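Beta-L-arabinobiosidase (Bacteroides thetaiotaomicron, PDB 5MQR) probably hydrolyses glycosidic bonds in plant pectin, as a multidomain gut-bacterial enzyme that releases arabinose-containing sugars and may also act as a sialidase. Local coordinates at residues P200-Y205 and D216-K221; E639-A644 and F695-S700. All coordinates share one frame; numbering follows the deposited sequence.

Interactions 1 and 2 lie on opposite sides of the centre of the chain, their own centres about 92 Å apart, and share no secondary-structure element. Interaction 1 is partly buried: in the N-terminal propeller region, a chain segment runs past the outermost strand of a four-stranded sheet, and backbone hydrogen bonds combine with aromatic and aliphatic packing. Interaction 2 is a smaller surface contact between two irregular segments in the helical part of the enzyme, burying 233 Å² against 531 Å². There, an isoleucine methyl and a glutamine amide pack on a leucine, and a water bridges the two segments. Direct strand-like pairing thus marks the first contact, whereas methyl packing and solvent mark the second.

Interaction 1 (P200-Y205 and D216-K221); sequences PIYFIY and DYPYFK
Ile201 lays its CG2 methyl over one face of the Tyr217 ring, 3.8 Å from the centroid and 19° off the normal, a CH-pi contact. The other branch of Ile201 follows the ring outward, bringing CD1 to 3.7 Å from Tyr217 OH. Phe203 crosses Tyr217 at about a right angle; Tyr217 O lies at the edge of the phenylalanine ring, 3.5 Å from Phe203 CD2. A serine in place of Tyr217 would probably leave both branches of Ile201 without the ring they pack on and open a gap over that side chain.

Phe203 and Tyr219 form a single bridge with the parallel bond pattern: Phe203 N donates to Pro218 O at 2.9 Å, and Phe220 N donates to Phe203 O. Residues 216-221 thereby line the outer edge of strand 202-206, last of a four-stranded antiparallel sheet in the N-terminal beta propeller. Pro218 O also receives a CA-H...O contact from Tyr202 CA at 3.1 Å, while Pro218 CG packs on Tyr202 CD2. With CG held between the backbone N and carbonyl carbon (chi1 80°), the Phe220 ring takes Phe203 O at its edge and sets CD1 4.0 Å from Ile204 CG1.

Farther out, Cys232 of helix 226-236 touches both Ile204 and Phe220. A classic beta bulge places Ile204 and Tyr205 opposite Arg187, and Val188 of the neighbouring strand packs against Ile201 and Phe203.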
ATOM      1  N   PRO A 200     -12.095 -31.642 -34.995  1.00 32.79           N
ATOM      2  CA  PRO A 200     -13.046 -32.692 -34.642  1.00 32.97           C
ATOM      3  C   PRO A 200     -12.897 -33.153 -33.195  1.00 32.47           C
ATOM      4  O   PRO A 200     -11.861 -32.924 -32.564  1.00 32.17           O
ATOM      5  CB  PRO A 200     -12.758 -33.821 -35.649  1.00 34.02           C
ATOM      6  CG  PRO A 200     -11.875 -33.219 -36.710  1.00 34.49           C
ATOM      7  CD  PRO A 200     -11.166 -32.065 -36.063  1.00 33.73           C
ATOM      8  N   ILE A 201     -13.975 -33.731 -32.671  1.00 32.12           N
ATOM      9  CA  ILE A 201     -13.985 -34.292 -31.339  1.00 32.07           C
ATOM     10  C   ILE A 201     -13.359 -35.682 -31.361  1.00 32.53           C
ATOM     11  O   ILE A 201     -13.695 -36.499 -32.210  1.00 33.14           O
ATOM     12  CB  ILE A 201     -15.411 -34.396 -30.756  1.00 31.69           C
ATOM     13  CG1 ILE A 201     -16.045 -33.002 -30.667  1.00 30.98           C
ATOM     14  CG2 ILE A 201     -15.363 -35.038 -29.359  1.00 31.27           C
ATOM     15  CD1 ILE A 201     -17.531 -33.021 -30.416  1.00 30.82           C
ATOM     16  N   TYR A 202     -12.449 -35.927 -30.424  1.00 32.20           N
ATOM     17  CA  TYR A 202     -11.924 -37.257 -30.201  1.00 33.08           C
ATOM     18  C   TYR A 202     -11.988 -37.633 -28.717  1.00 32.73           C
ATOM     19  O   TYR A 202     -12.024 -36.771 -27.838  1.00 31.89           O
ATOM     20  CB  TYR A 202     -10.473 -37.363 -30.659  1.00 33.66           C
ATOM     21  CG  TYR A 202     -10.215 -37.014 -32.104  1.00 34.58           C
ATOM     22  CD1 TYR A 202      -9.965 -35.690 -32.492  1.00 34.51           C
ATOM     23  CD2 TYR A 202     -10.160 -38.001 -33.079  1.00 35.51           C
ATOM     24  CE1 TYR A 202      -9.711 -35.364 -33.821  1.00 35.24           C
ATOM     25  CE2 TYR A 202      -9.905 -37.682 -34.400  1.00 36.30           C
ATOM     26  CZ  TYR A 202      -9.681 -36.366 -34.763  1.00 36.02           C
ATOM     27  OH  TYR A 202      -9.424 -36.064 -36.070  1.00 37.03           O
ATOM     28  N   PHE A 203     -11.983 -38.936 -28.468  1.00 33.31           N
ATOM     29  CA  PHE A 203     -11.760 -39.461 -27.146  1.00 33.20           C
ATOM     30  C   PHE A 203     -10.267 -39.514 -26.839  1.00 34.08           C
ATOM     31  O   PHE A 203      -9.459 -39.986 -27.644  1.00 34.64           O
ATOM     32  CB  PHE A 203     -12.338 -40.861 -27.007  1.00 33.69           C
ATOM     33  CG  PHE A 203     -13.783 -40.877 -26.656  1.00 33.20           C
ATOM     34  CD1 PHE A 203     -14.180 -40.852 -25.329  1.00 32.55           C
ATOM     35  CD2 PHE A 203     -14.744 -40.909 -27.649  1.00 33.40           C
ATOM     36  CE1 PHE A 203     -15.505 -40.872 -24.988  1.00 32.31           C
ATOM     37  CE2 PHE A 203     -16.083 -40.927 -27.323  1.00 33.18           C
ATOM     38  CZ  PHE A 203     -16.466 -40.909 -25.988  1.00 32.90           C
ATOM     39  N   ILE A 204      -9.929 -39.036 -25.654  1.00 33.91           N
ATOM     40  CA  ILE A 204      -8.589 -39.138 -25.111  1.00 34.60           C
ATOM     41  C   ILE A 204      -8.494 -40.227 -24.004  1.00 35.52           C
ATOM     42  O   ILE A 204      -7.404 -40.750 -23.739  1.00 35.55           O
ATOM     43  CB  ILE A 204      -8.111 -37.753 -24.614  1.00 33.62           C
ATOM     44  CG1 ILE A 204      -6.599 -37.754 -24.351  1.00 34.12           C
ATOM     45  CG2 ILE A 204      -8.849 -37.319 -23.358  1.00 32.89           C
ATOM     46  CD1 ILE A 204      -5.987 -36.376 -24.120  1.00 33.42           C
ATOM     47  N   TYR A 205      -9.619 -40.562 -23.364  1.00 35.75           N
ATOM     48  CA  TYR A 205      -9.655 -41.593 -22.331  1.00 36.40           C
ATOM     49  C   TYR A 205     -10.993 -42.336 -22.382  1.00 36.29           C
ATOM     50  O   TYR A 205     -12.048 -41.713 -22.528  1.00 34.82           O
ATOM     51  CB  TYR A 205      -9.455 -40.950 -20.955  1.00 36.56           C
ATOM     52  CG  TYR A 205      -9.580 -41.915 -19.799  1.00 37.77           C
ATOM     53  CD1 TYR A 205      -8.470 -42.635 -19.336  1.00 38.36           C
ATOM     54  CD2 TYR A 205     -10.819 -42.122 -19.171  1.00 38.09           C
ATOM     55  CE1 TYR A 205      -8.581 -43.523 -18.267  1.00 39.11           C
ATOM     56  CE2 TYR A 205     -10.953 -43.013 -18.101  1.00 39.02           C
ATOM     57  CZ  TYR A 205      -9.834 -43.716 -17.641  1.00 39.78           C
ATOM     58  OH  TYR A 205      -9.979 -44.606 -16.577  1.00 39.53           O
ATOM     59  N   ASP A 216     -18.798 -43.005 -30.068  1.00 40.64           N
ATOM     60  CA  ASP A 216     -19.309 -42.247 -31.216  1.00 40.87           C
ATOM     61  C   ASP A 216     -18.384 -41.146 -31.732  1.00 40.37           C
ATOM     62  O   ASP A 216     -18.781 -40.369 -32.585  1.00 40.57           O
ATOM     63  CB  ASP A 216     -20.672 -41.649 -30.850  1.00 41.11           C
ATOM     64  CG  ASP A 216     -21.708 -42.713 -30.523  1.00 42.12           C
ATOM     65  OD1 ASP A 216     -21.669 -43.791 -31.142  1.00 44.49           O
ATOM     66  OD2 ASP A 216     -22.570 -42.472 -29.655  1.00 42.45           O
ATOM     67  N   TYR A 217     -17.165 -41.067 -31.205  1.00 39.69           N
ATOM     68  CA  TYR A 217     -16.123 -40.204 -31.757  1.00 39.42           C
ATOM     69  C   TYR A 217     -14.842 -41.027 -31.813  1.00 39.51           C
ATOM     70  O   TYR A 217     -14.637 -41.882 -30.969  1.00 39.44           O
ATOM     71  CB  TYR A 217     -15.887 -38.973 -30.878  1.00 38.74           C
ATOM     72  CG  TYR A 217     -17.064 -38.039 -30.766  1.00 38.41           C
ATOM     73  CD1 TYR A 217     -17.599 -37.410 -31.899  1.00 39.05           C
ATOM     74  CD2 TYR A 217     -17.653 -37.780 -29.535  1.00 37.70           C
ATOM     75  CE1 TYR A 217     -18.702 -36.554 -31.795  1.00 38.74           C
ATOM     76  CE2 TYR A 217     -18.737 -36.919 -29.413  1.00 37.83           C
ATOM     77  CZ  TYR A 217     -19.270 -36.306 -30.538  1.00 38.26           C
ATOM     78  OH  TYR A 217     -20.355 -35.448 -30.395  1.00 37.76           O
ATOM     79  N   PRO A 218     -13.970 -40.773 -32.801  1.00 39.82           N
ATOM     80  CA  PRO A 218     -12.765 -41.608 -32.852  1.00 40.08           C
ATOM     81  C   PRO A 218     -11.754 -41.307 -31.751  1.00 39.06           C
ATOM     82  O   PRO A 218     -11.814 -40.267 -31.074  1.00 38.20           O
ATOM     83  CB  PRO A 218     -12.189 -41.351 -34.259  1.00 40.92           C
ATOM     84  CG  PRO A 218     -12.828 -40.084 -34.737  1.00 40.74           C
ATOM     85  CD  PRO A 218     -14.119 -39.909 -33.991  1.00 40.16           C
ATOM     86  N   TYR A 219     -10.855 -42.257 -31.551  1.00 39.40           N
ATOM     87  CA  TYR A 219      -9.753 -42.103 -30.615  1.00 38.99           C
ATOM     88  C   TYR A 219      -8.761 -41.066 -31.150  1.00 38.58           C
ATOM     89  O   TYR A 219      -8.532 -40.975 -32.355  1.00 38.73           O
ATOM     90  CB  TYR A 219      -9.084 -43.452 -30.420  1.00 40.14           C
ATOM     91  CG  TYR A 219      -8.024 -43.517 -29.355  1.00 40.20           C
ATOM     92  CD1 TYR A 219      -8.298 -43.158 -28.048  1.00 39.49           C
ATOM     93  CD2 TYR A 219      -6.764 -44.006 -29.658  1.00 41.23           C
ATOM     94  CE1 TYR A 219      -7.328 -43.248 -27.074  1.00 40.19           C
ATOM     95  CE2 TYR A 219      -5.789 -44.109 -28.698  1.00 41.62           C
ATOM     96  CZ  TYR A 219      -6.067 -43.734 -27.412  1.00 41.26           C
ATOM     97  OH  TYR A 219      -5.067 -43.832 -26.481  1.00 42.93           O
ATOM     98  N   PHE A 220      -8.183 -40.284 -30.252  1.00 37.88           N
ATOM     99  CA  PHE A 220      -7.379 -39.135 -30.662  1.00 38.16           C
ATOM    100  C   PHE A 220      -6.195 -39.499 -31.568  1.00 39.47           C
ATOM    101  O   PHE A 220      -5.801 -38.701 -32.396  1.00 38.90           O
ATOM    102  CB  PHE A 220      -6.915 -38.306 -29.452  1.00 36.93           C
ATOM    103  CG  PHE A 220      -5.720 -38.875 -28.722  1.00 37.09           C
ATOM    104  CD1 PHE A 220      -5.884 -39.816 -27.711  1.00 36.97           C
ATOM    105  CD2 PHE A 220      -4.429 -38.437 -29.023  1.00 37.47           C
ATOM    106  CE1 PHE A 220      -4.791 -40.332 -27.032  1.00 37.46           C
ATOM    107  CE2 PHE A 220      -3.323 -38.935 -28.336  1.00 37.81           C
ATOM    108  CZ  PHE A 220      -3.502 -39.892 -27.345  1.00 37.81           C
ATOM    109  N   LYS A 221      -5.655 -40.707 -31.422  1.00 40.95           N
ATOM    110  CA  LYS A 221      -4.543 -41.134 -32.243  1.00 42.82           C
ATOM    111  C   LYS A 221      -4.923 -41.346 -33.714  1.00 43.99           C
ATOM    112  O   LYS A 221      -4.043 -41.542 -34.532  1.00 44.38           O
ATOM    113  CB  LYS A 221      -3.891 -42.402 -31.675  1.00 44.17           C
ATOM    114  CG  LYS A 221      -3.167 -42.208 -30.335  1.00 44.38           C
ATOM    115  CD  LYS A 221      -2.157 -43.341 -30.094  1.00 45.86           C
ATOM    116  CE  LYS A 221      -2.099 -43.851 -28.655  1.00 46.06           C
ATOM    117  NZ  LYS A 221      -1.014 -43.278 -27.836  1.00 45.78           N
TER

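Interaction 2 (E639-A644 and F695-S700); sequences ENIVQA and FLVQRS
Ile641 points the end of its side chain at the backbone joining Leu696 to Val697, and Gln643 crosses Leu696 obliquely a little farther along. The contact joins two irregular loops in the helical part of this six-hairpin glycosidase: residues 639-644 connect helices 627-636 and 647-657, and residues 695-700 belong to the connection leading from strand 691-692 to helix 712-719.

The isoleucine makes its approach through a single methyl. Its CG1 branch lies anti to the carbonyl carbon (chi1 -72°) and is extended beyond (chi2 169°), which carries CD1 to 3.6 Å from Leu696 C. That same methyl rests 3.7 Å from Leu696 CB and 3.9 Å from Val697 CG1, so it fits into the angle between the two residues, against both backbone and side chains.

Leu696, buried in the structure, is met from another side by Gln643, whose NE2 stands 3.7 Å from Leu696 CD2. The leucine methyl sits over a face of the amide, almost directly above the nitrogen, whose hydrogens are engaged elsewhere: NE2 donates to Lys681 O and Thr693 OG1, two bonds that should fix the rotation of the amide. Asn640 is a looser neighbour of Leu696, and its own ND2 is taken up by Glu1011.

The polar link between the loops runs through solvent. One water bridges the side chain of Gln643 to the backbone of Leu696, hydrogen-bonded at 2.6 Å to Gln643 OE1 and at an equal 2.6 Å to Leu696 O.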
ATOM      1  N   GLU A 639       6.574  14.990  34.460  1.00 29.76           N
ATOM      2  CA  GLU A 639       6.717  16.166  33.620  1.00 29.15           C
ATOM      3  C   GLU A 639       7.345  17.275  34.483  1.00 29.13           C
ATOM      4  O   GLU A 639       6.663  17.914  35.270  1.00 28.48           O
ATOM      5  CB  GLU A 639       5.344  16.560  33.087  1.00 29.23           C
ATOM      6  CG  GLU A 639       5.354  17.681  32.060  1.00 29.09           C
ATOM      7  CD  GLU A 639       3.989  17.933  31.427  1.00 28.53           C
ATOM      8  OE1 GLU A 639       2.961  17.568  32.025  1.00 28.34           O
ATOM      9  OE2 GLU A 639       3.949  18.519  30.314  1.00 28.56           O
ATOM     10  N   ASN A 640       8.653  17.489  34.339  1.00 28.80           N
ATOM     11  CA  ASN A 640       9.370  18.405  35.229  1.00 28.89           C
ATOM     12  C   ASN A 640       9.080  19.873  34.955  1.00 29.11           C
ATOM     13  O   ASN A 640       8.978  20.683  35.914  1.00 30.06           O
ATOM     14  CB  ASN A 640      10.887  18.155  35.221  1.00 29.06           C
ATOM     15  CG  ASN A 640      11.529  18.381  33.857  1.00 29.03           C
ATOM     16  OD1 ASN A 640      10.969  17.995  32.835  1.00 28.59           O
ATOM     17  ND2 ASN A 640      12.711  19.008  33.840  1.00 28.83           N
ATOM     18  N   ILE A 641       8.961  20.225  33.675  1.00 28.31           N
ATOM     19  CA  ILE A 641       8.767  21.611  33.254  1.00 28.12           C
ATOM     20  C   ILE A 641       7.792  21.642  32.097  1.00 27.95           C
ATOM     21  O   ILE A 641       7.957  20.894  31.123  1.00 28.69           O
ATOM     22  CB  ILE A 641      10.099  22.251  32.813  1.00 27.97           C
ATOM     23  CG1 ILE A 641      11.006  22.508  34.016  1.00 28.14           C
ATOM     24  CG2 ILE A 641       9.850  23.575  32.102  1.00 28.52           C
ATOM     25  CD1 ILE A 641      12.438  22.880  33.652  1.00 28.18           C
ATOM     26  N   VAL A 642       6.782  22.503  32.205  1.00 27.93           N
ATOM     27  CA  VAL A 642       5.743  22.651  31.187  1.00 27.44           C
ATOM     28  C   VAL A 642       5.909  23.974  30.457  1.00 27.39           C
ATOM     29  O   VAL A 642       5.938  25.014  31.089  1.00 27.71           O
ATOM     30  CB  VAL A 642       4.343  22.622  31.828  1.00 27.96           C
ATOM     31  CG1 VAL A 642       3.247  22.821  30.772  1.00 27.61           C
ATOM     32  CG2 VAL A 642       4.139  21.309  32.596  1.00 28.35           C
ATOM     33  N   GLN A 643       6.000  23.937  29.131  1.00 27.43           N
ATOM     34  CA  GLN A 643       6.049  25.156  28.337  1.00 27.49           C
ATOM     35  C   GLN A 643       4.757  25.262  27.521  1.00 27.75           C
ATOM     36  O   GLN A 643       3.683  25.008  28.080  1.00 28.68           O
ATOM     37  CB  GLN A 643       7.372  25.234  27.582  1.00 27.95           C
ATOM     38  CG  GLN A 643       8.551  25.351  28.560  1.00 28.17           C
ATOM     39  CD  GLN A 643       9.841  25.862  27.941  1.00 29.23           C
ATOM     40  OE1 GLN A 643      10.510  26.701  28.532  1.00 31.16           O
ATOM     41  NE2 GLN A 643      10.219  25.345  26.753  1.00 29.31           N
ATOM     42  N   ALA A 644       4.795  25.637  26.250  1.00 27.60           N
ATOM     43  CA  ALA A 644       3.549  25.953  25.535  1.00 27.31           C
ATOM     44  C   ALA A 644       2.633  24.748  25.313  1.00 26.79           C
ATOM     45  O   ALA A 644       1.442  24.909  25.203  1.00 26.56           O
ATOM     46  CB  ALA A 644       3.852  26.605  24.193  1.00 27.24           C
ATOM     47  N   PHE A 695      17.896  24.359  26.769  1.00 24.18           N
ATOM     48  CA  PHE A 695      17.668  23.837  28.115  1.00 24.53           C
ATOM     49  C   PHE A 695      16.256  24.224  28.518  1.00 25.15           C
ATOM     50  O   PHE A 695      15.845  25.375  28.291  1.00 26.17           O
ATOM     51  CB  PHE A 695      18.585  24.503  29.137  1.00 25.00           C
ATOM     52  CG  PHE A 695      19.988  23.959  29.182  1.00 25.03           C
ATOM     53  CD1 PHE A 695      20.279  22.833  29.925  1.00 25.09           C
ATOM     54  CD2 PHE A 695      21.018  24.616  28.542  1.00 25.50           C
ATOM     55  CE1 PHE A 695      21.576  22.349  30.018  1.00 25.36           C
ATOM     56  CE2 PHE A 695      22.317  24.146  28.614  1.00 25.75           C
ATOM     57  CZ  PHE A 695      22.598  23.007  29.362  1.00 25.92           C
ATOM     58  N   LEU A 696      15.527  23.304  29.148  1.00 25.05           N
ATOM     59  CA  LEU A 696      14.234  23.651  29.773  1.00 25.40           C
ATOM     60  C   LEU A 696      14.454  24.456  31.058  1.00 25.65           C
ATOM     61  O   LEU A 696      13.765  25.439  31.289  1.00 25.38           O
ATOM     62  CB  LEU A 696      13.384  22.422  30.083  1.00 25.20           C
ATOM     63  CG  LEU A 696      12.972  21.566  28.891  1.00 25.45           C
ATOM     64  CD1 LEU A 696      12.192  20.365  29.403  1.00 25.39           C
ATOM     65  CD2 LEU A 696      12.131  22.342  27.898  1.00 25.78           C
ATOM     66  N   VAL A 697      15.426  24.039  31.868  1.00 25.79           N
ATOM     67  CA  VAL A 697      15.793  24.782  33.066  1.00 26.87           C
ATOM     68  C   VAL A 697      16.341  26.182  32.734  1.00 28.07           C
ATOM     69  O   VAL A 697      16.885  26.414  31.646  1.00 27.12           O
ATOM     70  CB  VAL A 697      16.817  24.027  33.957  1.00 26.63           C
ATOM     71  CG1 VAL A 697      16.270  22.666  34.406  1.00 25.89           C
ATOM     72  CG2 VAL A 697      18.178  23.922  33.266  1.00 26.33           C
ATOM     73  N   GLN A 698      16.160  27.104  33.680  1.00 29.71           N
ATOM     74  CA  GLN A 698      16.503  28.512  33.496  1.00 31.50           C
ATOM     75  C   GLN A 698      18.015  28.680  33.528  1.00 30.94           C
ATOM     76  O   GLN A 698      18.617  28.491  34.573  1.00 30.87           O
ATOM     77  CB  GLN A 698      15.888  29.365  34.617  1.00 34.18           C
ATOM     78  CG  GLN A 698      16.266  30.845  34.603  1.00 36.86           C
ATOM     79  CD  GLN A 698      15.558  31.587  33.502  1.00 40.20           C
ATOM     80  OE1 GLN A 698      16.181  32.051  32.517  1.00 42.37           O
ATOM     81  NE2 GLN A 698      14.231  31.687  33.636  1.00 42.27           N
ATOM     82  N   ARG A 699      18.623  29.077  32.416  1.00 30.24           N
ATOM     83  CA  ARG A 699      20.083  29.296  32.388  1.00 30.92           C
ATOM     84  C   ARG A 699      20.448  30.772  32.630  1.00 31.15           C
ATOM     85  O   ARG A 699      19.765  31.666  32.158  1.00 31.54           O
ATOM     86  CB  ARG A 699      20.677  28.772  31.080  1.00 30.04           C
ATOM     87  CG  ARG A 699      20.273  27.326  30.791  1.00 29.76           C
ATOM     88  CD  ARG A 699      20.936  26.341  31.733  1.00 29.26           C
ATOM     89  NE  ARG A 699      22.334  26.138  31.384  1.00 29.15           N
ATOM     90  CZ  ARG A 699      23.266  25.622  32.189  1.00 29.30           C
ATOM     91  NH1 ARG A 699      22.990  25.261  33.440  1.00 29.57           N
ATOM     92  NH2 ARG A 699      24.500  25.477  31.741  1.00 29.33           N
ATOM     93  N   SER A 700      21.536  30.999  33.348  1.00 31.67           N
ATOM     94  CA  SER A 700      21.951  32.364  33.737  1.00 32.92           C
ATOM     95  C   SER A 700      22.557  33.193  32.587  1.00 33.18           C
ATOM     96  O   SER A 700      22.695  34.411  32.722  1.00 34.78           O
ATOM     97  CB  SER A 700      22.973  32.302  34.873  1.00 32.37           C
ATOM     98  OG  SER A 700      24.172  31.724  34.398  1.00 32.41           O
TER
HETATM   99  O   HOH W   1      13.007  27.024  29.322  1.00 23.17           O